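Long-range contact in hypothetical protein (PDB 2GSL), which might be a ribonuclease involved in RNA processing, binds magnesium and probably belongs to the MrnC family: residues Ala24-Gln36 / Tyr47-Ile60. Residues are numbered along the deposited sequence; the frame is centred on the assembly and turned at random.
Sequences AIWELEIRKYYLQ and YVKAKVNAKYQSLI
Two hydrogen bonds join helix 24-34 to the chain around Lys-51. Trp-26 gives its indole NE1 to the carbonyl O of Lys-51 at 2.8 Å; the bond is nearly straight (171°) and lies close to the ring plane and in the carbonyl plane. This bond, with Gln-57 OE1 over one face, 3.5 Å from Trp-26 CD1, and Ile-30 CG1 over the other, helps set the rotation of the indole. Two turns further along helix 24-34, Tyr-34 OH receives a hydrogen bond from Lys-51 NZ (2.6 Å). The lysine chain bends at chi2 and again at chi4, which turns NZ back to donate to Tyr-47 O as well, one turn earlier on its own helix.

The Tyr-34 ring is sandwiched between Tyr-33 CD1 and Tyr-47 CB, the latter over its centre, 3.7 Å from the centroid. The ring of Tyr-47 continues as an edge toward that face in an offset edge-to-face pair, planes 67° apart.

In this all-helical ribonuclease III domain, the segments 24-34 and 47-52 run at 141° to each other, 9.5 Å apart at the closest approach of their axes, nearer antiparallel than parallel. Helix 54-64, N-capped by Asn-53, carries Gln-57 close to the magnesium ion bound by Asp-23, the probable catalytic residue, and Glu-103.

The apolar packing between the helices runs through the valines. Val-48 CG1, anti to its own N, meets Ile-30 CG2 at 3.9 Å, and Val-52 CG2 rests between the Trp-26 edge and Glu-27 CG. Beside them Arg-31 grips Glu-27 side-on, NE to OE1 and NH2 to OE2, while NH1 reaches across the dimer interface to Asp-23 of the second subunit in a salt bridge and also bonds Phe-20 O of that subunit.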
loop_
_atom_site.group_PDB
_atom_site.type_symbol
_atom_site.label_atom_id
_atom_site.label_comp_id
_atom_site.label_asym_id
_atom_site.label_seq_id
_atom_site.Cartn_x
_atom_site.Cartn_y
_atom_site.Cartn_z
ATOM N N ALA A 24 2.479 -3.881 -0.564
ATOM C CA ALA A 24 1.825 -2.582 -0.432
ATOM C C ALA A 24 0.662 -2.466 -1.415
ATOM O O ALA A 24 -0.392 -1.899 -1.087
ATOM C CB ALA A 24 2.827 -1.457 -0.673
ATOM N N ILE A 25 0.848 -3.022 -2.611
ATOM C CA ILE A 25 -0.176 -2.978 -3.658
ATOM C C ILE A 25 -1.389 -3.795 -3.224
ATOM O O ILE A 25 -2.541 -3.396 -3.447
ATOM C CB ILE A 25 0.378 -3.546 -5.010
ATOM C CG1 ILE A 25 1.550 -2.686 -5.498
ATOM C CG2 ILE A 25 -0.689 -3.539 -6.089
ATOM C CD1 ILE A 25 2.280 -3.275 -6.671
ATOM N N TRP A 26 -1.116 -4.946 -2.607
ATOM C CA TRP A 26 -2.167 -5.850 -2.133
ATOM C C TRP A 26 -2.961 -5.174 -1.027
ATOM O O TRP A 26 -4.195 -5.136 -1.094
ATOM C CB TRP A 26 -1.553 -7.154 -1.609
ATOM C CG TRP A 26 -2.536 -8.240 -1.364
ATOM C CD1 TRP A 26 -3.010 -8.654 -0.163
ATOM C CD2 TRP A 26 -3.160 -9.073 -2.352
ATOM N NE1 TRP A 26 -3.898 -9.692 -0.336
ATOM C CE2 TRP A 26 -4.012 -9.958 -1.672
ATOM C CE3 TRP A 26 -3.097 -9.136 -3.746
ATOM C CZ2 TRP A 26 -4.769 -10.919 -2.337
ATOM C CZ3 TRP A 26 -3.853 -10.090 -4.411
ATOM C CH2 TRP A 26 -4.684 -10.958 -3.710
ATOM N N GLU A 27 -2.276 -4.628 -0.022
ATOM C CA GLU A 27 -3.007 -3.968 1.062
ATOM C C GLU A 27 -3.962 -2.945 0.478
ATOM O O GLU A 27 -5.170 -3.017 0.705
ATOM C CB GLU A 27 -2.064 -3.287 2.073
ATOM C CG GLU A 27 -1.831 -4.096 3.352
ATOM C CD GLU A 27 -2.727 -3.685 4.524
ATOM O OE1 GLU A 27 -3.966 -3.745 4.418
ATOM O OE2 GLU A 27 -2.197 -3.303 5.588
ATOM N N LEU A 28 -3.420 -2.009 -0.299
ATOM C CA LEU A 28 -4.219 -0.941 -0.917
ATOM C C LEU A 28 -5.514 -1.431 -1.540
ATOM O O LEU A 28 -6.585 -0.934 -1.211
ATOM C CB LEU A 28 -3.400 -0.213 -1.986
ATOM C CG LEU A 28 -4.087 0.976 -2.636
ATOM C CD1 LEU A 28 -4.642 1.896 -1.549
ATOM C CD2 LEU A 28 -3.100 1.705 -3.499
ATOM N N GLU A 29 -5.414 -2.396 -2.443
ATOM C CA GLU A 29 -6.589 -2.932 -3.089
ATOM C C GLU A 29 -7.569 -3.515 -2.071
ATOM O O GLU A 29 -8.770 -3.255 -2.157
ATOM C CB GLU A 29 -6.185 -3.983 -4.115
ATOM C CG GLU A 29 -5.533 -3.383 -5.345
ATOM C CD GLU A 29 -6.337 -2.217 -5.920
ATOM O OE1 GLU A 29 -5.826 -1.066 -5.915
ATOM O OE2 GLU A 29 -7.480 -2.461 -6.366
ATOM N N ILE A 30 -7.070 -4.282 -1.097
ATOM C CA ILE A 30 -7.951 -4.880 -0.085
ATOM C C ILE A 30 -8.631 -3.812 0.771
ATOM O O ILE A 30 -9.839 -3.867 0.991
ATOM C CB ILE A 30 -7.188 -5.886 0.834
ATOM C CG1 ILE A 30 -6.736 -7.092 0.011
ATOM C CG2 ILE A 30 -8.086 -6.378 1.951
ATOM C CD1 ILE A 30 -7.842 -7.741 -0.797
ATOM N N ARG A 31 -7.879 -2.828 1.245
ATOM C CA ARG A 31 -8.515 -1.808 2.057
ATOM C C ARG A 31 -9.560 -1.061 1.240
ATOM O O ARG A 31 -10.648 -0.749 1.745
ATOM C CB ARG A 31 -7.484 -0.841 2.597
ATOM C CG ARG A 31 -6.470 -1.520 3.471
ATOM C CD ARG A 31 -5.679 -0.473 4.175
ATOM N NE ARG A 31 -4.661 -1.026 5.044
ATOM C CZ ARG A 31 -3.827 -0.278 5.761
ATOM N NH1 ARG A 31 -3.916 1.048 5.697
ATOM N NH2 ARG A 31 -2.897 -0.844 6.531
ATOM N N LYS A 32 -9.249 -0.795 -0.028
ATOM C CA LYS A 32 -10.183 -0.092 -0.902
ATOM C C LYS A 32 -11.554 -0.753 -0.961
ATOM O O LYS A 32 -12.575 -0.106 -0.722
ATOM C CB LYS A 32 -9.647 -0.007 -2.326
ATOM C CG LYS A 32 -8.565 1.005 -2.537
ATOM C CD LYS A 32 -8.596 1.503 -3.976
ATOM C CE LYS A 32 -8.437 0.357 -4.964
ATOM N NZ LYS A 32 -8.318 0.811 -6.383
ATOM N N TYR A 33 -11.567 -2.038 -1.310
ATOM C CA TYR A 33 -12.806 -2.799 -1.419
ATOM C C TYR A 33 -13.587 -2.843 -0.116
ATOM O O TYR A 33 -14.804 -2.784 -0.127
ATOM C CB TYR A 33 -12.514 -4.237 -1.873
ATOM C CG TYR A 33 -13.701 -5.191 -1.758
ATOM C CD1 TYR A 33 -13.765 -6.140 -0.727
ATOM C CD2 TYR A 33 -14.739 -5.169 -2.698
ATOM C CE1 TYR A 33 -14.827 -7.052 -0.639
ATOM C CE2 TYR A 33 -15.810 -6.074 -2.619
ATOM C CZ TYR A 33 -15.843 -7.012 -1.588
ATOM O OH TYR A 33 -16.878 -7.920 -1.505
ATOM N N TYR A 34 -12.898 -2.956 1.009
ATOM C CA TYR A 34 -13.605 -3.036 2.266
ATOM C C TYR A 34 -13.944 -1.678 2.822
ATOM O O TYR A 34 -14.820 -1.562 3.663
ATOM C CB TYR A 34 -12.798 -3.851 3.282
ATOM C CG TYR A 34 -12.939 -5.353 3.098
ATOM C CD1 TYR A 34 -14.189 -5.975 3.206
ATOM C CD2 TYR A 34 -11.827 -6.155 2.824
ATOM C CE1 TYR A 34 -14.333 -7.350 3.046
ATOM C CE2 TYR A 34 -11.959 -7.534 2.660
ATOM C CZ TYR A 34 -13.218 -8.124 2.771
ATOM O OH TYR A 34 -13.370 -9.478 2.586
ATOM N N LEU A 35 -13.273 -0.644 2.336
ATOM C CA LEU A 35 -13.521 0.702 2.822
ATOM C C LEU A 35 -14.742 1.320 2.157
ATOM O O LEU A 35 -14.922 2.539 2.178
ATOM C CB LEU A 35 -12.299 1.570 2.544
ATOM C CG LEU A 35 -12.161 2.881 3.322
ATOM C CD1 LEU A 35 -12.123 2.611 4.826
ATOM C CD2 LEU A 35 -10.884 3.581 2.883
ATOM N N GLN A 36 -15.595 0.489 1.578
ATOM C CA GLN A 36 -16.759 1.015 0.885
ATOM C C GLN A 36 -18.061 0.530 1.495
ATOM O O GLN A 36 -19.149 0.862 1.016
ATOM C CB GLN A 36 -16.711 0.585 -0.576
ATOM C CG GLN A 36 -17.006 -0.895 -0.777
ATOM C CD GLN A 36 -17.072 -1.283 -2.236
ATOM O OE1 GLN A 36 -18.007 -1.968 -2.673
ATOM N NE2 GLN A 36 -16.079 -0.848 -3.005
ATOM N N TYR A 47 -11.536 -7.577 8.618
ATOM C CA TYR A 47 -11.763 -8.105 7.263
ATOM C C TYR A 47 -10.528 -7.960 6.369
ATOM O O TYR A 47 -10.300 -8.775 5.470
ATOM C CB TYR A 47 -12.940 -7.395 6.570
ATOM C CG TYR A 47 -14.307 -7.828 7.046
ATOM C CD1 TYR A 47 -14.690 -7.643 8.371
ATOM C CD2 TYR A 47 -15.224 -8.417 6.173
ATOM C CE1 TYR A 47 -15.947 -8.030 8.822
ATOM C CE2 TYR A 47 -16.490 -8.809 6.614
ATOM C CZ TYR A 47 -16.842 -8.610 7.946
ATOM O OH TYR A 47 -18.083 -8.987 8.419
ATOM N N VAL A 48 -9.749 -6.908 6.616
ATOM C CA VAL A 48 -8.547 -6.650 5.843
ATOM C C VAL A 48 -7.486 -7.697 6.154
ATOM O O VAL A 48 -6.937 -8.320 5.239
ATOM C CB VAL A 48 -7.979 -5.257 6.147
ATOM C CG1 VAL A 48 -6.684 -5.053 5.390
ATOM C CG2 VAL A 48 -8.991 -4.191 5.756
ATOM N N LYS A 49 -7.214 -7.895 7.444
ATOM C CA LYS A 49 -6.215 -8.862 7.884
ATOM C C LYS A 49 -6.535 -10.261 7.399
ATOM O O LYS A 49 -5.643 -11.091 7.189
ATOM C CB LYS A 49 -6.112 -8.888 9.409
ATOM C CG LYS A 49 -5.553 -7.624 10.007
ATOM C CD LYS A 49 -5.255 -7.789 11.486
ATOM C CE LYS A 49 -4.721 -6.479 12.083
ATOM N NZ LYS A 49 -4.396 -6.571 13.546
ATOM N N ALA A 50 -7.819 -10.522 7.225
ATOM C CA ALA A 50 -8.250 -11.823 6.778
ATOM C C ALA A 50 -7.739 -12.129 5.387
ATOM O O ALA A 50 -7.360 -13.260 5.120
ATOM C CB ALA A 50 -9.772 -11.906 6.811
ATOM N N LYS A 51 -7.714 -11.147 4.491
ATOM C CA LYS A 51 -7.246 -11.441 3.133
ATOM C C LYS A 51 -5.871 -10.879 2.843
ATOM O O LYS A 51 -5.445 -10.839 1.695
ATOM C CB LYS A 51 -8.207 -10.899 2.067
ATOM C CG LYS A 51 -9.651 -10.783 2.465
ATOM C CD LYS A 51 -10.263 -12.089 2.896
ATOM C CE LYS A 51 -11.695 -11.819 3.369
ATOM N NZ LYS A 51 -11.738 -10.628 4.307
ATOM N N VAL A 52 -5.179 -10.459 3.884
ATOM C CA VAL A 52 -3.859 -9.888 3.735
ATOM C C VAL A 52 -2.759 -10.818 4.298
ATOM O O VAL A 52 -1.569 -10.560 4.111
ATOM C CB VAL A 52 -3.837 -8.508 4.442
ATOM C CG1 VAL A 52 -2.855 -8.509 5.598
ATOM C CG2 VAL A 52 -3.527 -7.411 3.441
ATOM N N ASN A 53 -3.147 -11.909 4.960
ATOM C CA ASN A 53 -2.169 -12.827 5.562
ATOM C C ASN A 53 -1.596 -13.862 4.598
ATOM O O ASN A 53 -2.188 -14.144 3.550
ATOM C CB ASN A 53 -2.778 -13.538 6.783
ATOM C CG ASN A 53 -3.956 -14.428 6.420
ATOM O OD1 ASN A 53 -3.798 -15.486 5.797
ATOM N ND2 ASN A 53 -5.144 -13.997 6.803
ATOM N N ALA A 54 -0.449 -14.435 4.960
ATOM C CA ALA A 54 0.208 -15.424 4.101
ATOM C C ALA A 54 -0.679 -16.612 3.731
ATOM O O ALA A 54 -0.691 -17.036 2.568
ATOM C CB ALA A 54 1.501 -15.918 4.745
ATOM N N LYS A 55 -1.430 -17.145 4.693
ATOM C CA LYS A 55 -2.296 -18.286 4.389
ATOM C C LYS A 55 -3.258 -17.987 3.245
ATOM O O LYS A 55 -3.436 -18.818 2.346
ATOM C CB LYS A 55 -3.090 -18.728 5.624
ATOM C CG LYS A 55 -2.236 -19.376 6.704
ATOM C CD LYS A 55 -3.063 -19.706 7.931
ATOM C CE LYS A 55 -3.952 -20.937 7.705
ATOM N NZ LYS A 55 -3.140 -22.196 7.533
ATOM N N TYR A 56 -3.874 -16.806 3.267
ATOM C CA TYR A 56 -4.814 -16.451 2.209
ATOM C C TYR A 56 -4.111 -16.198 0.870
ATOM O O TYR A 56 -4.448 -16.818 -0.139
ATOM C CB TYR A 56 -5.660 -15.236 2.613
ATOM C CG TYR A 56 -6.850 -15.011 1.700
ATOM C CD1 TYR A 56 -6.730 -14.226 0.556
ATOM C CD2 TYR A 56 -8.071 -15.650 1.938
ATOM C CE1 TYR A 56 -7.780 -14.087 -0.333
ATOM C CE2 TYR A 56 -9.134 -15.518 1.050
ATOM C CZ TYR A 56 -8.977 -14.735 -0.089
ATOM O OH TYR A 56 -10.000 -14.629 -1.010
ATOM N N GLN A 57 -3.129 -15.306 0.840
ATOM C CA GLN A 57 -2.452 -15.059 -0.427
ATOM C C GLN A 57 -2.033 -16.394 -1.052
ATOM O O GLN A 57 -2.055 -16.547 -2.278
ATOM C CB GLN A 57 -1.231 -14.178 -0.221
ATOM C CG GLN A 57 -1.414 -13.176 0.869
ATOM C CD GLN A 57 -0.493 -11.999 0.722
ATOM O OE1 GLN A 57 -0.607 -11.238 -0.238
ATOM N NE2 GLN A 57 0.430 -11.833 1.671
ATOM N N SER A 58 -1.674 -17.361 -0.206
ATOM C CA SER A 58 -1.257 -18.690 -0.663
ATOM C C SER A 58 -2.379 -19.414 -1.411
ATOM O O SER A 58 -2.133 -20.116 -2.395
ATOM C CB SER A 58 -0.794 -19.550 0.525
ATOM O OG SER A 58 -0.465 -20.873 0.105
ATOM N N LEU A 59 -3.609 -19.259 -0.937
ATOM C CA LEU A 59 -4.726 -19.896 -1.613
ATOM C C LEU A 59 -4.869 -19.212 -2.950
ATOM O O LEU A 59 -5.123 -19.863 -3.964
ATOM C CB LEU A 59 -6.021 -19.727 -0.824
ATOM C CG LEU A 59 -6.178 -20.592 0.430
ATOM C CD1 LEU A 59 -7.547 -20.339 1.058
ATOM C CD2 LEU A 59 -6.028 -22.069 0.049
ATOM N N ILE A 60 -4.700 -17.893 -2.951
ATOM C CA ILE A 60 -4.808 -17.142 -4.185
ATOM C C ILE A 60 -3.797 -17.667 -5.186
ATOM O O ILE A 60 -4.160 -18.126 -6.269
ATOM C CB ILE A 60 -4.546 -15.638 -3.968
ATOM C CG1 ILE A 60 -5.645 -15.040 -3.093
ATOM C CG2 ILE A 60 -4.502 -14.915 -5.315
ATOM C CD1 ILE A 60 -7.025 -15.118 -3.711
#